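Local coordinates for protein hydrogenase maturation factor (Thermoanaerobacter tengcongensis, PDB 3VTI) that probably takes a carbamoyl group from its partner HypF and dehydrates it with ATP to a nitrile during maturation of [NiFe]-hydrogenases, at residues P45-N59 against T171-L183. Sequence-based numbering, arbitrary orientation.
Sequences PGGDIGKLAVCGTVN and TPIFSDVAPLNGL
Asn59 lays its carboxamide against the backbone of Ala178-Leu180, where an extended chain gives way to helix 181-187, and uses both ends of it. Asn59 OD1 accepts from Leu180 N at 2.7 Å, with the donor tilted 20° from the carbonyl plane, while Asn59 ND2 gives a nearly straight bond to Ala178 O (3.1 Å), which lies close to the amide plane. Two bonds thus fix the flip of the buried amide. One turn back along helix 49-60, Cys55 swings SG beside its own backbone N (chi1 -70°), and the sulfur rests against the N-CD side of the Pro179 ring, Cys55 SG 3.5 Å from Pro179 CD. Farther along the helix, Val58 CG1 touches Pro179 CB and the side chain of Asn181, whose ND2 bonds to Ala100 O. Val177 points CG1 at the helix, 3.8 Å from Leu52 CA. Past it runs the fully extended Lys51 chain, whose NZ donates a hydrogen bond to Val177 O from above the carbonyl plane. Ahead of the helix, Ser175 N bonds to Pro45 O (2.9 Å), and Phe174 turns its ring edge to Gly46 N. The contact joins the N- and C-terminal AIR synthase-related regions, a PurM-like architecture, with Asn59 right beside the magnesium ligands Asp60 and Asp199.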
ATOM      1  N   PRO C  45      11.729  -4.235 -16.630  1.00 51.41           N
ATOM      2  CA  PRO C  45      11.781  -4.358 -18.085  1.00 51.71           C
ATOM      3  C   PRO C  45      10.384  -4.516 -18.700  1.00 50.18           C
ATOM      4  O   PRO C  45       9.603  -5.374 -18.274  1.00 48.90           O
ATOM      5  CB  PRO C  45      12.615  -5.621 -18.286  1.00 52.50           C
ATOM      6  CG  PRO C  45      13.551  -5.616 -17.120  1.00 53.80           C
ATOM      7  CD  PRO C  45      12.700  -5.130 -15.973  1.00 52.87           C
ATOM      8  N   GLY C  46      10.072  -3.657 -19.667  1.00 50.18           N
ATOM      9  CA  GLY C  46       8.821  -3.747 -20.403  1.00 48.95           C
ATOM     10  C   GLY C  46       7.654  -2.981 -19.803  1.00 47.97           C
ATOM     11  O   GLY C  46       6.560  -2.969 -20.380  1.00 47.17           O
ATOM     12  N   GLY C  47       7.872  -2.352 -18.650  1.00 47.89           N
ATOM     13  CA  GLY C  47       6.820  -1.577 -18.014  1.00 46.61           C
ATOM     14  C   GLY C  47       7.130  -0.951 -16.669  1.00 47.38           C
ATOM     15  O   GLY C  47       8.294  -0.841 -16.249  1.00 48.49           O
ATOM     16  N   ASP C  48       6.060  -0.508 -16.012  1.00 46.48           N
ATOM     17  CA  ASP C  48       6.111   0.031 -14.661  1.00 46.92           C
ATOM     18  C   ASP C  48       4.732  -0.070 -14.000  1.00 45.25           C
ATOM     19  O   ASP C  48       3.759  -0.445 -14.658  1.00 43.92           O
ATOM     20  CB  ASP C  48       6.648   1.472 -14.654  1.00 48.48           C
ATOM     21  CG  ASP C  48       5.826   2.410 -15.508  1.00 49.23           C
ATOM     22  OD1 ASP C  48       6.418   3.108 -16.364  1.00 50.91           O
ATOM     23  OD2 ASP C  48       4.593   2.459 -15.314  1.00 49.24           O
ATOM     24  N   ILE C  49       4.657   0.276 -12.712  1.00 45.08           N
ATOM     25  CA  ILE C  49       3.417   0.175 -11.935  1.00 43.28           C
ATOM     26  C   ILE C  49       2.262   0.987 -12.537  1.00 42.85           C
ATOM     27  O   ILE C  49       1.097   0.619 -12.391  1.00 41.45           O
ATOM     28  CB  ILE C  49       3.649   0.556 -10.441  1.00 44.43           C
ATOM     29  CG1 ILE C  49       2.406   0.238  -9.587  1.00 42.72           C
ATOM     30  CG2 ILE C  49       4.113   2.020 -10.306  1.00 44.29           C
ATOM     31  CD1 ILE C  49       2.659   0.191  -8.083  1.00 41.58           C
ATOM     32  N   GLY C  50       2.597   2.081 -13.218  1.00 43.71           N
ATOM     33  CA  GLY C  50       1.606   2.960 -13.828  1.00 43.63           C
ATOM     34  C   GLY C  50       0.899   2.329 -15.011  1.00 43.42           C
ATOM     35  O   GLY C  50      -0.338   2.348 -15.087  1.00 43.01           O
ATOM     36  N   LYS C  51       1.683   1.767 -15.933  1.00 43.65           N
ATOM     37  CA  LYS C  51       1.143   1.123 -17.123  1.00 42.99           C
ATOM     38  C   LYS C  51       0.319  -0.084 -16.700  1.00 41.95           C
ATOM     39  O   LYS C  51      -0.740  -0.375 -17.273  1.00 41.50           O
ATOM     40  CB  LYS C  51       2.275   0.688 -18.049  1.00 43.59           C
ATOM     41  CG  LYS C  51       1.800   0.233 -19.402  1.00 44.08           C
ATOM     42  CD  LYS C  51       2.960  -0.154 -20.311  1.00 47.76           C
ATOM     43  CE  LYS C  51       2.441  -0.509 -21.706  1.00 49.27           C
ATOM     44  NZ  LYS C  51       3.437  -1.272 -22.512  1.00 52.79           N
ATOM     45  N   LEU C  52       0.825  -0.772 -15.684  1.00 41.54           N
ATOM     46  CA  LEU C  52       0.187  -1.938 -15.105  1.00 40.23           C
ATOM     47  C   LEU C  52      -1.185  -1.598 -14.521  1.00 39.61           C
ATOM     48  O   LEU C  52      -2.172  -2.275 -14.797  1.00 38.97           O
ATOM     49  CB  LEU C  52       1.110  -2.510 -14.036  1.00 40.30           C
ATOM     50  CG  LEU C  52       0.777  -3.829 -13.358  1.00 40.68           C
ATOM     51  CD1 LEU C  52       0.349  -4.879 -14.376  1.00 40.15           C
ATOM     52  CD2 LEU C  52       1.970  -4.312 -12.522  1.00 41.05           C
ATOM     53  N   ALA C  53      -1.239  -0.535 -13.723  1.00 40.01           N
ATOM     54  CA  ALA C  53      -2.459  -0.123 -13.045  1.00 39.10           C
ATOM     55  C   ALA C  53      -3.599   0.165 -14.033  1.00 38.70           C
ATOM     56  O   ALA C  53      -4.767  -0.102 -13.742  1.00 38.11           O
ATOM     57  CB  ALA C  53      -2.178   1.084 -12.183  1.00 39.26           C
ATOM     58  N   VAL C  54      -3.257   0.721 -15.190  1.00 38.86           N
ATOM     59  CA  VAL C  54      -4.257   1.042 -16.197  1.00 39.31           C
ATOM     60  C   VAL C  54      -4.663  -0.224 -16.954  1.00 38.69           C
ATOM     61  O   VAL C  54      -5.828  -0.601 -16.957  1.00 38.71           O
ATOM     62  CB  VAL C  54      -3.763   2.126 -17.189  1.00 40.18           C
ATOM     63  CG1 VAL C  54      -4.823   2.418 -18.242  1.00 40.13           C
ATOM     64  CG2 VAL C  54      -3.406   3.398 -16.444  1.00 41.55           C
ATOM     65  N   CYS C  55      -3.684  -0.879 -17.564  1.00 38.65           N
ATOM     66  CA  CYS C  55      -3.911  -2.038 -18.400  1.00 38.43           C
ATOM     67  C   CYS C  55      -4.709  -3.133 -17.712  1.00 37.88           C
ATOM     68  O   CYS C  55      -5.674  -3.666 -18.279  1.00 37.51           O
ATOM     69  CB  CYS C  55      -2.580  -2.570 -18.926  1.00 38.88           C
ATOM     70  SG  CYS C  55      -1.847  -1.446 -20.158  1.00 40.52           S
ATOM     71  N   GLY C  56      -4.320  -3.444 -16.480  1.00 37.40           N
ATOM     72  CA  GLY C  56      -4.977  -4.501 -15.722  1.00 36.58           C
ATOM     73  C   GLY C  56      -6.461  -4.279 -15.540  1.00 36.05           C
ATOM     74  O   GLY C  56      -7.258  -5.201 -15.649  1.00 35.87           O
ATOM     75  N   THR C  57      -6.829  -3.040 -15.253  1.00 36.42           N
ATOM     76  CA  THR C  57      -8.222  -2.683 -15.056  1.00 36.69           C
ATOM     77  C   THR C  57      -8.964  -2.499 -16.377  1.00 37.25           C
ATOM     78  O   THR C  57     -10.156  -2.803 -16.469  1.00 37.69           O
ATOM     79  CB  THR C  57      -8.332  -1.445 -14.187  1.00 37.13           C
ATOM     80  OG1 THR C  57      -7.940  -1.793 -12.853  1.00 36.87           O
ATOM     81  CG2 THR C  57      -9.754  -0.909 -14.179  1.00 37.40           C
ATOM     82  N   VAL C  58      -8.263  -2.019 -17.401  1.00 37.33           N
ATOM     83  CA  VAL C  58      -8.834  -1.951 -18.735  1.00 37.78           C
ATOM     84  C   VAL C  58      -9.170  -3.375 -19.175  1.00 37.87           C
ATOM     85  O   VAL C  58     -10.256  -3.646 -19.688  1.00 38.33           O
ATOM     86  CB  VAL C  58      -7.861  -1.256 -19.733  1.00 38.68           C
ATOM     87  CG1 VAL C  58      -8.235  -1.565 -21.204  1.00 38.31           C
ATOM     88  CG2 VAL C  58      -7.804   0.260 -19.471  1.00 37.03           C
ATOM     89  N   ASN C  59      -8.242  -4.293 -18.925  1.00 37.67           N
ATOM     90  CA  ASN C  59      -8.426  -5.690 -19.268  1.00 37.76           C
ATOM     91  C   ASN C  59      -9.595  -6.320 -18.517  1.00 38.38           C
ATOM     92  O   ASN C  59     -10.504  -6.896 -19.141  1.00 38.72           O
ATOM     93  CB  ASN C  59      -7.123  -6.463 -19.076  1.00 37.21           C
ATOM     94  CG  ASN C  59      -6.024  -5.993 -20.040  1.00 38.22           C
ATOM     95  OD1 ASN C  59      -6.310  -5.361 -21.072  1.00 37.48           O
ATOM     96  ND2 ASN C  59      -4.766  -6.297 -19.708  1.00 36.54           N
ATOM     97  N   THR C 171      19.189 -14.402 -21.677  1.00 72.60           N
ATOM     98  CA  THR C 171      18.365 -13.427 -22.389  1.00 70.58           C
ATOM     99  C   THR C 171      17.542 -12.598 -21.377  1.00 68.02           C
ATOM    100  O   THR C 171      16.855 -13.169 -20.519  1.00 66.75           O
ATOM    101  CB  THR C 171      17.397 -14.133 -23.378  1.00 69.41           C
ATOM    102  OG1 THR C 171      18.006 -15.329 -23.879  1.00 71.77           O
ATOM    103  CG2 THR C 171      17.022 -13.215 -24.544  1.00 68.71           C
ATOM    104  N   PRO C 172      17.610 -11.253 -21.464  1.00 67.15           N
ATOM    105  CA  PRO C 172      16.726 -10.457 -20.610  1.00 64.69           C
ATOM    106  C   PRO C 172      15.253 -10.713 -20.960  1.00 61.77           C
ATOM    107  O   PRO C 172      14.904 -10.875 -22.138  1.00 61.15           O
ATOM    108  CB  PRO C 172      17.126  -9.009 -20.929  1.00 65.41           C
ATOM    109  CG  PRO C 172      17.792  -9.075 -22.266  1.00 67.13           C
ATOM    110  CD  PRO C 172      18.467 -10.410 -22.318  1.00 68.81           C
ATOM    111  N   ILE C 173      14.413 -10.778 -19.930  1.00 59.62           N
ATOM    112  CA  ILE C 173      12.992 -11.033 -20.096  1.00 56.93           C
ATOM    113  C   ILE C 173      12.212  -9.758 -19.819  1.00 55.35           C
ATOM    114  O   ILE C 173      12.424  -9.100 -18.798  1.00 55.48           O
ATOM    115  CB  ILE C 173      12.508 -12.208 -19.201  1.00 56.31           C
ATOM    116  CG1 ILE C 173      13.046 -13.527 -19.754  1.00 57.96           C
ATOM    117  CG2 ILE C 173      10.985 -12.279 -19.158  1.00 54.41           C
ATOM    118  CD1 ILE C 173      13.310 -14.582 -18.723  1.00 59.61           C
ATOM    119  N   PHE C 174      11.323  -9.421 -20.751  1.00 53.90           N
ATOM    120  CA  PHE C 174      10.481  -8.236 -20.655  1.00 52.26           C
ATOM    121  C   PHE C 174       9.057  -8.604 -20.295  1.00 49.98           C
ATOM    122  O   PHE C 174       8.549  -9.648 -20.703  1.00 49.27           O
ATOM    123  CB  PHE C 174      10.490  -7.476 -21.979  1.00 52.82           C
ATOM    124  CG  PHE C 174      11.813  -6.851 -22.302  1.00 55.51           C
ATOM    125  CD1 PHE C 174      12.820  -7.596 -22.914  1.00 56.81           C
ATOM    126  CD2 PHE C 174      12.061  -5.515 -21.980  1.00 56.35           C
ATOM    127  CE1 PHE C 174      14.053  -7.015 -23.204  1.00 59.34           C
ATOM    128  CE2 PHE C 174      13.294  -4.922 -22.265  1.00 57.86           C
ATOM    129  CZ  PHE C 174      14.288  -5.671 -22.879  1.00 59.68           C
ATOM    130  N   SER C 175       8.422  -7.730 -19.521  1.00 48.68           N
ATOM    131  CA  SER C 175       7.014  -7.861 -19.192  1.00 46.63           C
ATOM    132  C   SER C 175       6.151  -7.636 -20.428  1.00 46.04           C
ATOM    133  O   SER C 175       6.568  -6.970 -21.370  1.00 46.89           O
ATOM    134  CB  SER C 175       6.636  -6.870 -18.106  1.00 46.04           C
ATOM    135  OG  SER C 175       5.262  -6.960 -17.811  1.00 44.57           O
ATOM    136  N   ASP C 176       4.950  -8.199 -20.415  1.00 45.01           N
ATOM    137  CA  ASP C 176       4.073  -8.170 -21.579  1.00 44.89           C
ATOM    138  C   ASP C 176       2.920  -7.183 -21.412  1.00 44.30           C
ATOM    139  O   ASP C 176       1.987  -7.203 -22.211  1.00 44.21           O
ATOM    140  CB  ASP C 176       3.526  -9.573 -21.869  1.00 44.45           C
ATOM    141  CG  ASP C 176       2.624 -10.109 -20.753  1.00 43.73           C
ATOM    142  OD1 ASP C 176       2.661  -9.585 -19.624  1.00 42.08           O
ATOM    143  OD2 ASP C 176       1.866 -11.074 -21.011  1.00 45.17           O
ATOM    144  N   VAL C 177       2.990  -6.339 -20.373  1.00 44.01           N
ATOM    145  CA  VAL C 177       1.930  -5.376 -20.039  0.50 43.05           C
ATOM    146  C   VAL C 177       1.379  -4.698 -21.274  1.00 43.03           C
ATOM    147  O   VAL C 177       2.120  -4.051 -22.035  1.00 44.15           O
ATOM    148  CB  VAL C 177       2.414  -4.267 -19.075  1.00 43.48           C
ATOM    149  CG1 VAL C 177       1.223  -3.568 -18.425  1.00 42.26           C
ATOM    150  CG2 VAL C 177       3.302  -4.845 -18.018  1.00 44.52           C
ATOM    151  N   ALA C 178       0.071  -4.849 -21.456  1.00 42.14           N
ATOM    152  CA  ALA C 178      -0.644  -4.319 -22.610  1.00 42.33           C
ATOM    153  C   ALA C 178      -2.144  -4.222 -22.328  1.00 41.71           C
ATOM    154  O   ALA C 178      -2.677  -5.016 -21.547  1.00 40.82           O
ATOM    155  CB  ALA C 178      -0.391  -5.193 -23.832  1.00 42.75           C
ATOM    156  N   PRO C 179      -2.825  -3.228 -22.939  1.00 42.33           N
ATOM    157  CA  PRO C 179      -4.287  -3.187 -22.907  1.00 42.10           C
ATOM    158  C   PRO C 179      -4.836  -4.038 -24.041  1.00 42.53           C
ATOM    159  O   PRO C 179      -4.412  -3.896 -25.194  1.00 43.33           O
ATOM    160  CB  PRO C 179      -4.599  -1.708 -23.141  1.00 43.11           C
ATOM    161  CG  PRO C 179      -3.470  -1.220 -23.996  1.00 43.57           C
ATOM    162  CD  PRO C 179      -2.257  -2.050 -23.627  1.00 43.54           C
ATOM    163  N   LEU C 180      -5.766  -4.925 -23.708  1.00 42.21           N
ATOM    164  CA  LEU C 180      -6.257  -5.920 -24.659  1.00 42.80           C
ATOM    165  C   LEU C 180      -7.672  -5.645 -25.116  1.00 43.29           C
ATOM    166  O   LEU C 180      -8.270  -6.452 -25.829  1.00 44.36           O
ATOM    167  CB  LEU C 180      -6.187  -7.325 -24.056  1.00 42.37           C
ATOM    168  CG  LEU C 180      -4.809  -7.865 -23.672  1.00 42.99           C
ATOM    169  CD1 LEU C 180      -4.995  -9.100 -22.831  1.00 42.36           C
ATOM    170  CD2 LEU C 180      -3.950  -8.164 -24.909  1.00 45.33           C
ATOM    171  N   ASN C 181      -8.221  -4.510 -24.710  1.00 43.26           N
ATOM    172  CA  ASN C 181      -9.587  -4.182 -25.085  1.00 44.01           C
ATOM    173  C   ASN C 181      -9.787  -4.102 -26.601  1.00 45.15           C
ATOM    174  O   ASN C 181     -10.880  -4.389 -27.084  1.00 46.42           O
ATOM    175  CB  ASN C 181     -10.040  -2.897 -24.404  1.00 43.96           C
ATOM    176  CG  ASN C 181      -9.210  -1.703 -24.800  1.00 44.55           C
ATOM    177  OD1 ASN C 181      -7.981  -1.773 -24.852  1.00 44.06           O
ATOM    178  ND2 ASN C 181      -9.878  -0.592 -25.081  1.00 45.43           N
ATOM    179  N   GLY C 182      -8.733  -3.727 -27.332  1.00 45.15           N
ATOM    180  CA  GLY C 182      -8.743  -3.704 -28.794  1.00 46.40           C
ATOM    181  C   GLY C 182      -8.858  -5.100 -29.387  1.00 46.95           C
ATOM    182  O   GLY C 182      -9.659  -5.336 -30.302  1.00 48.55           O
ATOM    183  N   LEU C 183      -8.064  -6.032 -28.856  1.00 45.62           N
ATOM    184  CA  LEU C 183      -8.114  -7.426 -29.262  1.00 45.63           C
ATOM    185  C   LEU C 183      -9.469  -8.066 -28.919  1.00 45.64           C
ATOM    186  O   LEU C 183     -10.055  -8.790 -29.735  1.00 46.61           O
ATOM    187  CB  LEU C 183      -6.958  -8.196 -28.618  1.00 44.86           C
ATOM    188  CG  LEU C 183      -6.824  -9.708 -28.818  1.00 44.54           C
ATOM    189  CD1 LEU C 183      -5.379 -10.101 -28.962  1.00 45.03           C
ATOM    190  CD2 LEU C 183      -7.432 -10.438 -27.656  1.00 43.38           C
TER